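Local coordinates for protein neuraminidase (Influenza A virus, PDB 4GDI) that forms a tetrameric six-bladed beta-propeller of the influenza neuraminidase family, with a diverged putative active site, and may cleave terminal sialic acids, at residues T212-L224 with K257-I271. Residues are numbered along the deposited sequence; the frame is centred on the assembly and turned at random.
With CA (calcium ion), chain R; NO3 (nitrate ion), chain B.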
ATOM      1  N   THR A 212     -26.535  22.625   9.014  1.00 19.40           N
ATOM      2  CA  THR A 212     -26.226  23.962   9.465  1.00 17.69           C
ATOM      3  C   THR A 212     -25.604  24.699   8.311  1.00 21.78           C
ATOM      4  O   THR A 212     -24.755  24.150   7.606  1.00 21.71           O
ATOM      5  CB  THR A 212     -25.235  23.992  10.615  1.00 22.55           C
ATOM      6  OG1 THR A 212     -25.751  23.235  11.706  1.00 24.74           O
ATOM      7  CG2 THR A 212     -25.019  25.462  11.081  1.00 16.21           C
ATOM      8  N   GLY A 213     -26.057  25.929   8.108  1.00 18.95           N
ATOM      9  CA  GLY A 213     -25.529  26.794   7.071  1.00 24.07           C
ATOM     10  C   GLY A 213     -24.584  27.863   7.592  1.00 31.53           C
ATOM     11  O   GLY A 213     -24.367  28.005   8.802  1.00 23.41           O
ATOM     12  N   THR A 214     -23.992  28.595   6.657  1.00 24.55           N
ATOM     13  CA  THR A 214     -23.192  29.772   6.974  1.00 20.95           C
ATOM     14  C   THR A 214     -23.766  30.916   6.155  1.00 24.42           C
ATOM     15  O   THR A 214     -23.873  30.818   4.933  1.00 23.39           O
ATOM     16  CB  THR A 214     -21.730  29.553   6.632  1.00 20.00           C
ATOM     17  OG1 THR A 214     -21.182  28.547   7.488  1.00 22.38           O
ATOM     18  CG2 THR A 214     -20.905  30.874   6.809  1.00 22.31           C
ATOM     19  N   ASN A 215     -24.197  31.975   6.830  1.00 23.24           N
ATOM     20  CA  ASN A 215     -24.741  33.144   6.151  1.00 21.35           C
ATOM     21  C   ASN A 215     -23.630  34.174   5.957  1.00 25.94           C
ATOM     22  O   ASN A 215     -23.183  34.791   6.914  1.00 27.44           O
ATOM     23  CB  ASN A 215     -25.900  33.751   6.955  1.00 20.51           C
ATOM     24  CG  ASN A 215     -26.618  34.870   6.211  1.00 25.17           C
ATOM     25  OD1 ASN A 215     -26.016  35.600   5.424  1.00 25.08           O
ATOM     26  ND2 ASN A 215     -27.908  35.009   6.466  1.00 26.86           N
ATOM     27  N   LEU A 216     -23.196  34.348   4.711  1.00 25.82           N
ATOM     28  CA  LEU A 216     -22.062  35.217   4.392  1.00 25.95           C
ATOM     29  C   LEU A 216     -22.495  36.661   4.127  1.00 28.40           C
ATOM     30  O   LEU A 216     -21.669  37.543   3.871  1.00 32.91           O
ATOM     31  CB  LEU A 216     -21.341  34.687   3.149  1.00 25.49           C
ATOM     32  CG  LEU A 216     -20.661  33.324   3.270  1.00 24.30           C
ATOM     33  CD1 LEU A 216     -19.950  32.972   1.956  1.00 27.91           C
ATOM     34  CD2 LEU A 216     -19.682  33.303   4.428  1.00 26.00           C
ATOM     35  N   TRP A 217     -23.799  36.887   4.196  1.00 27.91           N
ATOM     36  CA  TRP A 217     -24.398  38.149   3.799  1.00 30.58           C
ATOM     37  C   TRP A 217     -24.720  39.032   5.002  1.00 34.61           C
ATOM     38  O   TRP A 217     -24.089  40.073   5.201  1.00 31.13           O
ATOM     39  CB  TRP A 217     -25.672  37.862   3.012  1.00 33.86           C
ATOM     40  CG  TRP A 217     -26.478  39.057   2.690  1.00 37.05           C
ATOM     41  CD1 TRP A 217     -26.067  40.358   2.713  1.00 41.67           C
ATOM     42  CD2 TRP A 217     -27.851  39.075   2.292  1.00 31.09           C
ATOM     43  NE1 TRP A 217     -27.096  41.185   2.342  1.00 37.93           N
ATOM     44  CE2 TRP A 217     -28.206  40.423   2.083  1.00 35.15           C
ATOM     45  CE3 TRP A 217     -28.821  38.080   2.091  1.00 27.24           C
ATOM     46  CZ2 TRP A 217     -29.484  40.804   1.693  1.00 36.80           C
ATOM     47  CZ3 TRP A 217     -30.085  38.457   1.695  1.00 35.07           C
ATOM     48  CH2 TRP A 217     -30.411  39.812   1.500  1.00 34.71           C
ATOM     49  N   ASN A 218     -25.693  38.602   5.802  1.00 25.71           N
ATOM     50  CA  ASN A 218     -26.260  39.455   6.836  1.00 29.10           C
ATOM     51  C   ASN A 218     -26.598  38.739   8.141  1.00 33.95           C
ATOM     52  O   ASN A 218     -27.590  39.085   8.782  1.00 34.93           O
ATOM     53  CB  ASN A 218     -27.545  40.080   6.297  1.00 24.25           C
ATOM     54  CG  ASN A 218     -28.529  39.037   5.812  1.00 35.73           C
ATOM     55  OD1 ASN A 218     -28.297  37.829   5.965  1.00 28.82           O
ATOM     56  ND2 ASN A 218     -29.635  39.486   5.226  1.00 37.28           N
ATOM     57  N   ASP A 219     -25.805  37.748   8.545  1.00 26.55           N
ATOM     58  CA  ASP A 219     -26.088  37.059   9.806  1.00 25.99           C
ATOM     59  C   ASP A 219     -24.860  36.436  10.404  1.00 26.10           C
ATOM     60  O   ASP A 219     -24.060  35.804   9.712  1.00 31.21           O
ATOM     61  CB  ASP A 219     -27.174  35.982   9.626  1.00 25.54           C
ATOM     62  CG  ASP A 219     -27.849  35.580  10.940  1.00 32.56           C
ATOM     63  OD1 ASP A 219     -27.454  36.058  12.030  1.00 28.18           O
ATOM     64  OD2 ASP A 219     -28.790  34.754  10.885  1.00 30.47           O
ATOM     65  N   ALA A 220     -24.741  36.592  11.720  1.00 25.60           N
ATOM     66  CA  ALA A 220     -23.669  35.982  12.478  1.00 23.95           C
ATOM     67  C   ALA A 220     -24.205  34.797  13.286  1.00 23.23           C
ATOM     68  O   ALA A 220     -23.441  34.072  13.914  1.00 24.33           O
ATOM     69  CB  ALA A 220     -23.010  37.028  13.401  1.00 36.14           C
ATOM     70  N   LYS A 221     -25.520  34.610  13.281  1.00 23.96           N
ATOM     71  CA  LYS A 221     -26.069  33.335  13.721  1.00 22.65           C
ATOM     72  C   LYS A 221     -25.966  32.424  12.509  1.00 26.36           C
ATOM     73  O   LYS A 221     -25.814  32.905  11.381  1.00 26.86           O
ATOM     74  CB  LYS A 221     -27.528  33.468  14.169  1.00 25.28           C
ATOM     75  CG  LYS A 221     -27.697  33.848  15.639  1.00 27.22           C
ATOM     76  CD  LYS A 221     -29.150  34.188  15.950  1.00 26.33           C
ATOM     77  CE  LYS A 221     -29.327  34.558  17.423  1.00 32.76           C
ATOM     78  NZ  LYS A 221     -30.760  34.753  17.770  1.00 26.31           N
ATOM     79  N   ARG A 222     -26.030  31.119  12.732  1.00 22.76           N
ATOM     80  CA  ARG A 222     -26.038  30.175  11.611  1.00 18.97           C
ATOM     81  C   ARG A 222     -27.460  29.718  11.389  1.00 24.36           C
ATOM     82  O   ARG A 222     -28.092  29.222  12.312  1.00 22.97           O
ATOM     83  CB  ARG A 222     -25.148  28.976  11.912  1.00 26.38           C
ATOM     84  CG  ARG A 222     -23.707  29.349  12.166  1.00 26.69           C
ATOM     85  CD  ARG A 222     -22.871  28.114  12.412  1.00 26.47           C
ATOM     86  NE  ARG A 222     -21.456  28.411  12.587  1.00 27.06           N
ATOM     87  CZ  ARG A 222     -20.622  28.685  11.587  1.00 25.36           C
ATOM     88  NH1 ARG A 222     -21.071  28.729  10.344  1.00 22.74           N
ATOM     89  NH2 ARG A 222     -19.336  28.926  11.833  1.00 24.24           N
ATOM     90  N   PRO A 223     -27.981  29.919  10.174  1.00 23.95           N
ATOM     91  CA  PRO A 223     -29.305  29.383   9.846  1.00 23.93           C
ATOM     92  C   PRO A 223     -29.284  27.852   9.814  1.00 23.51           C
ATOM     93  O   PRO A 223     -28.252  27.230   9.516  1.00 25.27           O
ATOM     94  CB  PRO A 223     -29.577  29.940   8.448  1.00 26.27           C
ATOM     95  CG  PRO A 223     -28.219  30.135   7.854  1.00 28.10           C
ATOM     96  CD  PRO A 223     -27.304  30.504   9.000  1.00 21.30           C
ATOM     97  N   LEU A 224     -30.423  27.253  10.112  1.00 25.67           N
ATOM     98  CA  LEU A 224     -30.535  25.801  10.175  1.00 22.20           C
ATOM     99  C   LEU A 224     -31.590  25.281   9.238  1.00 23.32           C
ATOM    100  O   LEU A 224     -32.641  25.894   9.049  1.00 23.75           O
ATOM    101  CB  LEU A 224     -30.891  25.365  11.591  1.00 25.40           C
ATOM    102  CG  LEU A 224     -29.876  25.823  12.628  1.00 29.53           C
ATOM    103  CD1 LEU A 224     -30.383  25.537  14.020  1.00 32.69           C
ATOM    104  CD2 LEU A 224     -28.533  25.126  12.387  1.00 25.96           C
ATOM    105  N   LYS A 257     -34.323  36.321  16.476  1.00 31.65           N
ATOM    106  CA  LYS A 257     -33.904  37.265  15.450  1.00 36.39           C
ATOM    107  C   LYS A 257     -32.463  37.033  15.011  1.00 24.90           C
ATOM    108  O   LYS A 257     -31.642  36.542  15.775  1.00 31.67           O
ATOM    109  CB  LYS A 257     -34.096  38.704  15.932  1.00 44.50           C
ATOM    110  CG  LYS A 257     -35.558  39.045  16.222  1.00 61.60           C
ATOM    111  CD  LYS A 257     -35.794  40.548  16.293  1.00 73.90           C
ATOM    112  CE  LYS A 257     -34.991  41.203  17.406  1.00 76.81           C
ATOM    113  NZ  LYS A 257     -35.102  42.689  17.358  1.00 81.83           N
ATOM    114  N   MET A 258     -32.187  37.388  13.763  1.00 29.41           N
ATOM    115  CA  MET A 258     -30.844  37.336  13.210  1.00 31.33           C
ATOM    116  C   MET A 258     -29.893  38.247  13.979  1.00 38.63           C
ATOM    117  O   MET A 258     -30.295  39.294  14.482  1.00 33.60           O
ATOM    118  CB  MET A 258     -30.891  37.755  11.743  1.00 28.67           C
ATOM    119  CG  MET A 258     -31.675  36.782  10.885  1.00 30.52           C
ATOM    120  SD  MET A 258     -32.084  37.374   9.232  1.00 37.86           S
ATOM    121  CE  MET A 258     -30.474  37.477   8.486  1.00 29.42           C
ATOM    122  N   ALA A 259     -28.636  37.824  14.082  1.00 31.80           N
ATOM    123  CA  ALA A 259     -27.581  38.642  14.673  1.00 36.67           C
ATOM    124  C   ALA A 259     -26.849  39.373  13.552  1.00 42.15           C
ATOM    125  O   ALA A 259     -25.892  38.865  12.972  1.00 35.93           O
ATOM    126  CB  ALA A 259     -26.625  37.769  15.453  1.00 25.50           C
ATOM    127  N   GLN A 260     -27.304  40.574  13.232  1.00 38.92           N
ATOM    128  CA  GLN A 260     -26.781  41.259  12.063  1.00 41.39           C
ATOM    129  C   GLN A 260     -25.444  41.953  12.310  1.00 39.83           C
ATOM    130  O   GLN A 260     -24.748  42.279  11.353  1.00 40.52           O
ATOM    131  CB  GLN A 260     -27.820  42.232  11.515  1.00 42.47           C
ATOM    132  CG  GLN A 260     -29.218  41.630  11.528  1.00 61.07           C
ATOM    133  CD  GLN A 260     -30.024  41.944  10.284  1.00 72.38           C
ATOM    134  OE1 GLN A 260     -29.893  41.269   9.256  1.00 61.47           O
ATOM    135  NE2 GLN A 260     -30.881  42.959  10.376  1.00 73.72           N
ATOM    136  N   GLU A 261     -25.056  42.144  13.569  1.00 38.01           N
ATOM    137  CA  GLU A 261     -23.753  42.760  13.849  1.00 37.82           C
ATOM    138  C   GLU A 261     -22.631  41.882  13.290  1.00 43.68           C
ATOM    139  O   GLU A 261     -22.429  40.753  13.744  1.00 35.91           O
ATOM    140  CB  GLU A 261     -23.533  42.993  15.353  1.00 41.08           C
ATOM    141  CG  GLU A 261     -22.271  43.822  15.651  1.00 54.33           C
ATOM    142  CD  GLU A 261     -21.869  43.838  17.128  1.00 64.09           C
ATOM    143  OE1 GLU A 261     -22.605  43.282  17.975  1.00 60.15           O
ATOM    144  OE2 GLU A 261     -20.797  44.407  17.439  1.00 61.26           O
ATOM    145  N   LYS A 262     -21.911  42.416  12.305  1.00 35.82           N
ATOM    146  CA  LYS A 262     -20.805  41.714  11.652  1.00 29.28           C
ATOM    147  C   LYS A 262     -21.280  40.410  11.015  1.00 34.95           C
ATOM    148  O   LYS A 262     -20.594  39.391  11.063  1.00 34.19           O
ATOM    149  CB  LYS A 262     -19.670  41.464  12.636  1.00 29.26           C
ATOM    150  CG  LYS A 262     -18.930  42.754  13.013  1.00 39.71           C
ATOM    151  CD  LYS A 262     -18.242  42.648  14.357  1.00 48.47           C
ATOM    152  CE  LYS A 262     -16.794  42.199  14.221  1.00 64.89           C
ATOM    153  NZ  LYS A 262     -16.176  41.937  15.555  1.00 72.94           N
ATOM    154  N   GLY A 263     -22.451  40.470  10.402  1.00 25.77           N
ATOM    155  CA  GLY A 263     -23.055  39.301   9.791  1.00 35.63           C
ATOM    156  C   GLY A 263     -22.435  38.980   8.448  1.00 37.12           C
ATOM    157  O   GLY A 263     -22.570  37.862   7.947  1.00 33.99           O
ATOM    158  N   GLU A 264     -21.756  39.960   7.857  1.00 34.54           N
ATOM    159  CA  GLU A 264     -21.139  39.761   6.558  1.00 31.10           C
ATOM    160  C   GLU A 264     -19.938  38.854   6.734  1.00 34.05           C
ATOM    161  O   GLU A 264     -19.249  38.922   7.755  1.00 33.35           O
ATOM    162  CB  GLU A 264     -20.704  41.091   5.944  1.00 35.63           C
ATOM    163  CG  GLU A 264     -20.345  40.981   4.476  1.00 47.47           C
ATOM    164  CD  GLU A 264     -19.880  42.304   3.882  1.00 69.14           C
ATOM    165  OE1 GLU A 264     -20.002  43.348   4.562  1.00 78.29           O
ATOM    166  OE2 GLU A 264     -19.386  42.296   2.732  1.00 55.09           O
ATOM    167  N   GLY A 265     -19.686  38.005   5.739  1.00 28.97           N
ATOM    168  CA  GLY A 265     -18.618  37.027   5.845  1.00 27.24           C
ATOM    169  C   GLY A 265     -19.007  35.870   6.759  1.00 29.94           C
ATOM    170  O   GLY A 265     -20.136  35.795   7.247  1.00 28.37           O
ATOM    171  N   GLY A 266     -18.066  34.962   6.984  1.00 24.79           N
ATOM    172  CA  GLY A 266     -18.313  33.817   7.823  1.00 30.15           C
ATOM    173  C   GLY A 266     -17.455  32.626   7.449  1.00 31.18           C
ATOM    174  O   GLY A 266     -16.595  32.697   6.563  1.00 25.85           O
ATOM    175  N   ILE A 267     -17.694  31.520   8.141  1.00 27.60           N
ATOM    176  CA  ILE A 267     -16.871  30.339   7.993  1.00 22.11           C
ATOM    177  C   ILE A 267     -17.718  29.098   8.285  1.00 28.71           C
ATOM    178  O   ILE A 267     -18.581  29.125   9.158  1.00 20.03           O
ATOM    179  CB  ILE A 267     -15.645  30.418   8.916  1.00 21.30           C
ATOM    180  CG1 ILE A 267     -14.620  29.348   8.521  1.00 24.75           C
ATOM    181  CG2 ILE A 267     -16.076  30.303  10.368  1.00 23.86           C
ATOM    182  CD1 ILE A 267     -13.260  29.498   9.169  1.00 33.55           C
ATOM    183  N   GLN A 268     -17.512  28.032   7.510  1.00 20.56           N
ATOM    184  CA  GLN A 268     -18.284  26.795   7.686  1.00 16.27           C
ATOM    185  C   GLN A 268     -18.259  26.326   9.130  1.00 19.52           C
ATOM    186  O   GLN A 268     -17.196  26.259   9.759  1.00 21.73           O
ATOM    187  CB  GLN A 268     -17.715  25.695   6.786  1.00 21.05           C
ATOM    188  CG  GLN A 268     -18.565  24.423   6.709  1.00 16.26           C
ATOM    189  CD  GLN A 268     -18.224  23.601   5.470  1.00 18.11           C
ATOM    190  OE1 GLN A 268     -17.110  23.677   4.957  1.00 22.43           O
ATOM    191  NE2 GLN A 268     -19.185  22.835   4.986  1.00 19.33           N
ATOM    192  N   GLY A 269     -19.436  25.991   9.649  1.00 20.99           N
ATOM    193  CA  GLY A 269     -19.572  25.494  11.003  1.00 19.05           C
ATOM    194  C   GLY A 269     -20.885  24.754  11.229  1.00 24.12           C
ATOM    195  O   GLY A 269     -21.728  24.684  10.341  1.00 18.74           O
ATOM    196  N   PHE A 270     -21.059  24.222  12.433  1.00 23.88           N
ATOM    197  CA  PHE A 270     -22.167  23.317  12.719  1.00 19.67           C
ATOM    198  C   PHE A 270     -22.855  23.594  14.056  1.00 24.02           C
ATOM    199  O   PHE A 270     -22.241  24.127  14.983  1.00 19.91           O
ATOM    200  CB  PHE A 270     -21.654  21.871  12.724  1.00 17.00           C
ATOM    201  CG  PHE A 270     -20.721  21.547  13.871  1.00 16.00           C
ATOM    202  CD1 PHE A 270     -21.218  21.112  15.080  1.00 22.18           C
ATOM    203  CD2 PHE A 270     -19.342  21.660  13.727  1.00 20.71           C
ATOM    204  CE1 PHE A 270     -20.364  20.795  16.135  1.00 19.84           C
ATOM    205  CE2 PHE A 270     -18.479  21.344  14.776  1.00 20.35           C
ATOM    206  CZ  PHE A 270     -18.990  20.921  15.981  1.00 19.54           C
ATOM    207  N   ILE A 271     -24.130  23.213  14.117  1.00 23.68           N
ATOM    208  CA  ILE A 271     -24.933  23.175  15.349  1.00 18.48           C
ATOM    209  C   ILE A 271     -25.626  21.813  15.384  1.00 20.17           C
ATOM    210  O   ILE A 271     -26.315  21.451  14.432  1.00 20.72           O
ATOM    211  CB  ILE A 271     -26.009  24.292  15.355  1.00 18.78           C
ATOM    212  CG1 ILE A 271     -25.345  25.675  15.446  1.00 16.58           C
ATOM    213  CG2 ILE A 271     -27.028  24.082  16.485  1.00 23.43           C
ATOM    214  CD1 ILE A 271     -26.319  26.825  15.545  1.00 22.36           C
TER
HETATM  215 CA    CA R 509     -21.983  35.582   8.684  1.00 25.49          CA
HETATM  216  N   NO3 B 514     -15.588  27.770   3.800  1.00 53.07           N
HETATM  217  O1  NO3 B 514     -16.056  26.452   3.698  1.00 46.18           O
HETATM  218  O2  NO3 B 514     -15.012  28.396   2.680  1.00 69.53           O
HETATM  219  O3  NO3 B 514     -15.695  28.453   5.016  1.00 26.63           O
HETATM  220  O   HOH W   1     -27.694  21.286  11.866  1.00 25.22           O
HETATM  221  O   HOH W   2     -21.980  25.787   7.557  1.00 20.94           O
HETATM  222  O   HOH W   3     -20.717  36.713  10.411  1.00 26.33           O
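Arg222 turns its guanidinium end-on to the carbonyl of Ile267: NH1 and NH2 of Arg222 each donate to Ile267 O at 2.8 Å, and this oxygen lies in the guanidinium plane. The chain is extended from CG to NE, carrying the guanidinium alongside the backbone of residues 267-269. There Gly269 CA sits 3.4 Å above the guanidinium plane of Arg222, over its centre, an approach so close because Gly269 has no side chain. Asp219 joins the loops differently. With CG anti to its backbone N (chi1 -160°), Asp219 OD1 receives Lys221 N, closing an Asx turn, and Ala259 N at 3.0 Å; the two donors arrive from opposite faces of the carboxylate. Ala259 returns a bond through its O to Ala220 N. Lys221 reaches Lys257 O with NZ at 2.8 Å, and the same ammonium also bonds Pro238 O and Asn240 O. Met258 brings CE to 3.3 Å from Asn218 OD1. Asn218 OD1 also accepts a hydrogen bond from Asn215 ND2, while Asn215 OD1 receives the backbone N of both Trp217 and Asn218. The folded loop presents Asn215 O and Asp219 O to calcium, each at 2.3 Å; Gly263 O, Gly265 O, a water and Asp245 from the same chain complete the site. Because four of the six ligands are backbone carbonyls, the site probably relies on the loop conformation. Asp245 is the one carboxylate ligand, and Asp219, despite its acidic side chain, bonds backbone N-H groups through OD1, which probably helps to hold the loop.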